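Lic12234 (Leptospira interrogans, PDB 4TZH) is of unknown function but belongs to a leucine-rich repeat subfamily of a human pathogen and may act as a virulence factor. Local coordinates at residues D12-P17 with P34-Q39. Numbering follows the deposited sequence.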
ATOM      1  N   ASP A  12       5.675 -23.248  10.676  1.00 26.16           N
ATOM      2  CA  ASP A  12       5.491 -23.222  12.128  1.00 26.42           C
ATOM      3  C   ASP A  12       4.223 -22.435  12.474  1.00 28.55           C
ATOM      4  O   ASP A  12       3.453 -22.908  13.300  1.00 30.73           O
ATOM      5  CB  ASP A  12       6.686 -22.578  12.849  1.00 28.81           C
ATOM      6  CG  ASP A  12       7.950 -23.406  12.909  1.00 45.29           C
ATOM      7  OD1 ASP A  12       7.860 -24.645  12.740  1.00 46.43           O
ATOM      8  OD2 ASP A  12       9.022 -22.824  13.189  1.00 50.54           O
ATOM      9  N   ALA A  13       3.960 -21.289  11.794  1.00 24.47           N
ATOM     10  CA  ALA A  13       2.751 -20.482  12.060  1.00 23.77           C
ATOM     11  C   ALA A  13       1.507 -21.296  11.819  1.00 26.20           C
ATOM     12  O   ALA A  13       0.558 -21.152  12.577  1.00 24.50           O
ATOM     13  CB  ALA A  13       2.721 -19.230  11.174  1.00 23.70           C
ATOM     14  N   LEU A  14       1.504 -22.149  10.771  1.00 23.01           N
ATOM     15  CA  LEU A  14       0.352 -22.984  10.463  1.00 24.12           C
ATOM     16  C   LEU A  14       0.053 -24.058  11.517  1.00 28.04           C
ATOM     17  O   LEU A  14      -1.040 -24.613  11.486  1.00 30.98           O
ATOM     18  CB  LEU A  14       0.511 -23.624   9.077  1.00 25.40           C
ATOM     19  CG  LEU A  14       0.510 -22.635   7.928  1.00 30.01           C
ATOM     20  CD1 LEU A  14       0.826 -23.325   6.624  1.00 31.36           C
ATOM     21  CD2 LEU A  14      -0.818 -21.889   7.856  1.00 30.25           C
ATOM     22  N   LYS A  15       0.987 -24.321  12.433  1.00 25.58           N
ATOM     23  CA  LYS A  15       0.752 -25.301  13.505  1.00 26.17           C
ATOM     24  C   LYS A  15      -0.240 -24.748  14.548  1.00 29.79           C
ATOM     25  O   LYS A  15      -0.955 -25.523  15.177  1.00 32.14           O
ATOM     26  CB  LYS A  15       2.068 -25.722  14.180  1.00 31.24           C
ATOM     27  CG  LYS A  15       3.020 -26.477  13.262  1.00 47.76           C
ATOM     28  CD  LYS A  15       4.036 -27.329  14.016  1.00 64.57           C
ATOM     29  CE  LYS A  15       4.231 -28.599  13.243  1.00 80.76           C
ATOM     30  NZ  LYS A  15       5.110 -29.553  13.969  1.00 93.39           N
ATOM     31  N   THR A  16      -0.310 -23.412  14.718  1.00 25.80           N
ATOM     32  CA  THR A  16      -1.234 -22.787  15.678  1.00 25.58           C
ATOM     33  C   THR A  16      -1.722 -21.541  14.953  1.00 27.85           C
ATOM     34  O   THR A  16      -1.299 -20.421  15.258  1.00 28.25           O
ATOM     35  CB  THR A  16      -0.449 -22.381  16.938  1.00 44.12           C
ATOM     36  OG1 THR A  16       0.807 -21.869  16.500  1.00 52.91           O
ATOM     37  CG2 THR A  16      -0.233 -23.523  17.893  1.00 44.39           C
ATOM     38  N   PRO A  17      -2.580 -21.718  13.938  1.00 24.36           N
ATOM     39  CA  PRO A  17      -2.870 -20.576  13.058  1.00 23.88           C
ATOM     40  C   PRO A  17      -3.618 -19.422  13.681  1.00 28.17           C
ATOM     41  O   PRO A  17      -3.393 -18.290  13.242  1.00 27.07           O
ATOM     42  CB  PRO A  17      -3.638 -21.221  11.899  1.00 27.32           C
ATOM     43  CG  PRO A  17      -4.199 -22.467  12.437  1.00 32.64           C
ATOM     44  CD  PRO A  17      -3.149 -22.970  13.390  1.00 28.03           C
ATOM     45  N   PRO A  34       2.228 -18.428  -0.490  1.00 21.26           N
ATOM     46  CA  PRO A  34       1.339 -19.602  -0.467  1.00 21.32           C
ATOM     47  C   PRO A  34      -0.087 -19.282  -0.068  1.00 23.42           C
ATOM     48  O   PRO A  34      -0.298 -18.439   0.816  1.00 22.91           O
ATOM     49  CB  PRO A  34       2.002 -20.518   0.575  1.00 23.84           C
ATOM     50  CG  PRO A  34       3.438 -20.163   0.472  1.00 27.85           C
ATOM     51  CD  PRO A  34       3.424 -18.657   0.345  1.00 23.81           C
ATOM     52  N   LYS A  35      -1.062 -19.995  -0.667  1.00 23.75           N
ATOM     53  CA  LYS A  35      -2.485 -19.806  -0.388  1.00 23.79           C
ATOM     54  C   LYS A  35      -2.834 -20.085   1.057  1.00 25.83           C
ATOM     55  O   LYS A  35      -3.811 -19.529   1.551  1.00 24.50           O
ATOM     56  CB  LYS A  35      -3.347 -20.701  -1.331  1.00 26.23           C
ATOM     57  CG  LYS A  35      -3.193 -20.330  -2.812  1.00 36.48           C
ATOM     58  CD  LYS A  35      -4.032 -21.225  -3.716  1.00 45.37           C
ATOM     59  CE  LYS A  35      -3.941 -20.834  -5.174  1.00 51.42           C
ATOM     60  NZ  LYS A  35      -4.736 -21.759  -6.028  1.00 63.21           N
ATOM     61  N   GLU A  36      -2.023 -20.905   1.745  1.00 24.92           N
ATOM     62  CA  GLU A  36      -2.257 -21.311   3.127  1.00 24.78           C
ATOM     63  C   GLU A  36      -2.185 -20.118   4.078  1.00 23.45           C
ATOM     64  O   GLU A  36      -2.633 -20.253   5.216  1.00 23.55           O
ATOM     65  CB  GLU A  36      -1.302 -22.435   3.555  1.00 26.62           C
ATOM     66  CG  GLU A  36      -1.595 -23.769   2.882  1.00 36.05           C
ATOM     67  CD  GLU A  36      -1.186 -23.893   1.425  1.00 48.40           C
ATOM     68  OE1 GLU A  36      -0.282 -23.145   0.983  1.00 35.83           O
ATOM     69  OE2 GLU A  36      -1.779 -24.742   0.720  1.00 43.29           O
ATOM     70  N   ILE A  37      -1.700 -18.934   3.599  1.00 21.60           N
ATOM     71  CA  ILE A  37      -1.732 -17.716   4.410  1.00 20.67           C
ATOM     72  C   ILE A  37      -3.176 -17.463   4.905  1.00 20.72           C
ATOM     73  O   ILE A  37      -3.346 -16.901   5.987  1.00 20.56           O
ATOM     74  CB  ILE A  37      -1.215 -16.500   3.558  1.00 24.20           C
ATOM     75  CG1 ILE A  37      -0.971 -15.243   4.428  1.00 25.71           C
ATOM     76  CG2 ILE A  37      -2.172 -16.128   2.375  1.00 25.89           C
ATOM     77  CD1 ILE A  37       0.306 -15.330   5.229  1.00 33.33           C
ATOM     78  N   GLU A  38      -4.220 -17.888   4.139  1.00 20.81           N
ATOM     79  CA  GLU A  38      -5.593 -17.637   4.593  1.00 22.02           C
ATOM     80  C   GLU A  38      -5.924 -18.282   5.940  1.00 23.67           C
ATOM     81  O   GLU A  38      -6.928 -17.903   6.548  1.00 23.57           O
ATOM     82  CB  GLU A  38      -6.608 -18.100   3.549  1.00 25.24           C
ATOM     83  CG  GLU A  38      -6.604 -19.590   3.330  1.00 27.28           C
ATOM     84  CD  GLU A  38      -7.649 -20.039   2.330  1.00 47.61           C
ATOM     85  OE1 GLU A  38      -8.662 -19.324   2.155  1.00 38.73           O
ATOM     86  OE2 GLU A  38      -7.438 -21.097   1.700  1.00 42.12           O
ATOM     87  N   GLN A  39      -5.118 -19.263   6.381  1.00 21.12           N
ATOM     88  CA  GLN A  39      -5.398 -19.891   7.680  1.00 21.08           C
ATOM     89  C   GLN A  39      -5.086 -18.969   8.877  1.00 20.72           C
ATOM     90  O   GLN A  39      -5.569 -19.229   9.987  1.00 20.95           O
ATOM     91  CB  GLN A  39      -4.615 -21.189   7.832  1.00 23.14           C
ATOM     92  CG  GLN A  39      -5.099 -22.278   6.885  1.00 26.85           C
ATOM     93  CD  GLN A  39      -4.267 -23.524   7.057  1.00 38.88           C
ATOM     94  OE1 GLN A  39      -4.022 -23.990   8.168  1.00 48.09           O
ATOM     95  NE2 GLN A  39      -3.823 -24.087   5.960  1.00 41.77           N
TER
HETATM   96  O   HOH W   1      -2.711 -25.829   9.716  1.00 58.22           O
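Leu-14 lays both methyls against Glu-36 and Gln-39: CD1 lies 3.8 Å from Glu-36 CB, while CD2 lies 3.6 Å from Glu-36 O. CD2 also meets the side chain of Gln-39, with 3.8 Å to OE1 and 3.9 Å to CB, so the leucine touches both the aliphatic root and the amide of the glutamine. The side chains of Leu-14 and Gln-39 cross at about a right angle. The extended Gln-39 chain (chi2 179°) carries its amide to CD2, whereas Glu-36 bends at chi2 (75°) and takes its carboxylate away from the leucine, leaving CB as its side-chain point of touch. The closest approach is at the other end, where Pro-17 CB comes to 3.4 Å from Gln-39 O, and Pro-17 CA and Gln-39 CA are 6.0 Å apart; Leu-40 extends the surface met by the proline.

The looser side is polar: Glu-36 and Gln-39 are exposed to solvent, and one water donates to Leu-14 O and to Gln-39 OE1, at 2.7 Å each. This bridge links the Gln-39 amide oxygen to the carbonyl of Leu-14, with no direct hydrogen bond between the segments. Glu-36 O, which CD2 faces, is already engaged by Gln-39 N at 2.9 Å within the 3-10 turn. With 198 Å² buried in all and none of the four touching residues fully buried, this is a small surface contact. It packs the type I turn from Ala-13 to Thr-16, with Pro-17 behind it, against 3-10 segment 35-39, which lies between parallel strands 22-24 and 45-47, at one end of a leucine-rich repeat solenoid.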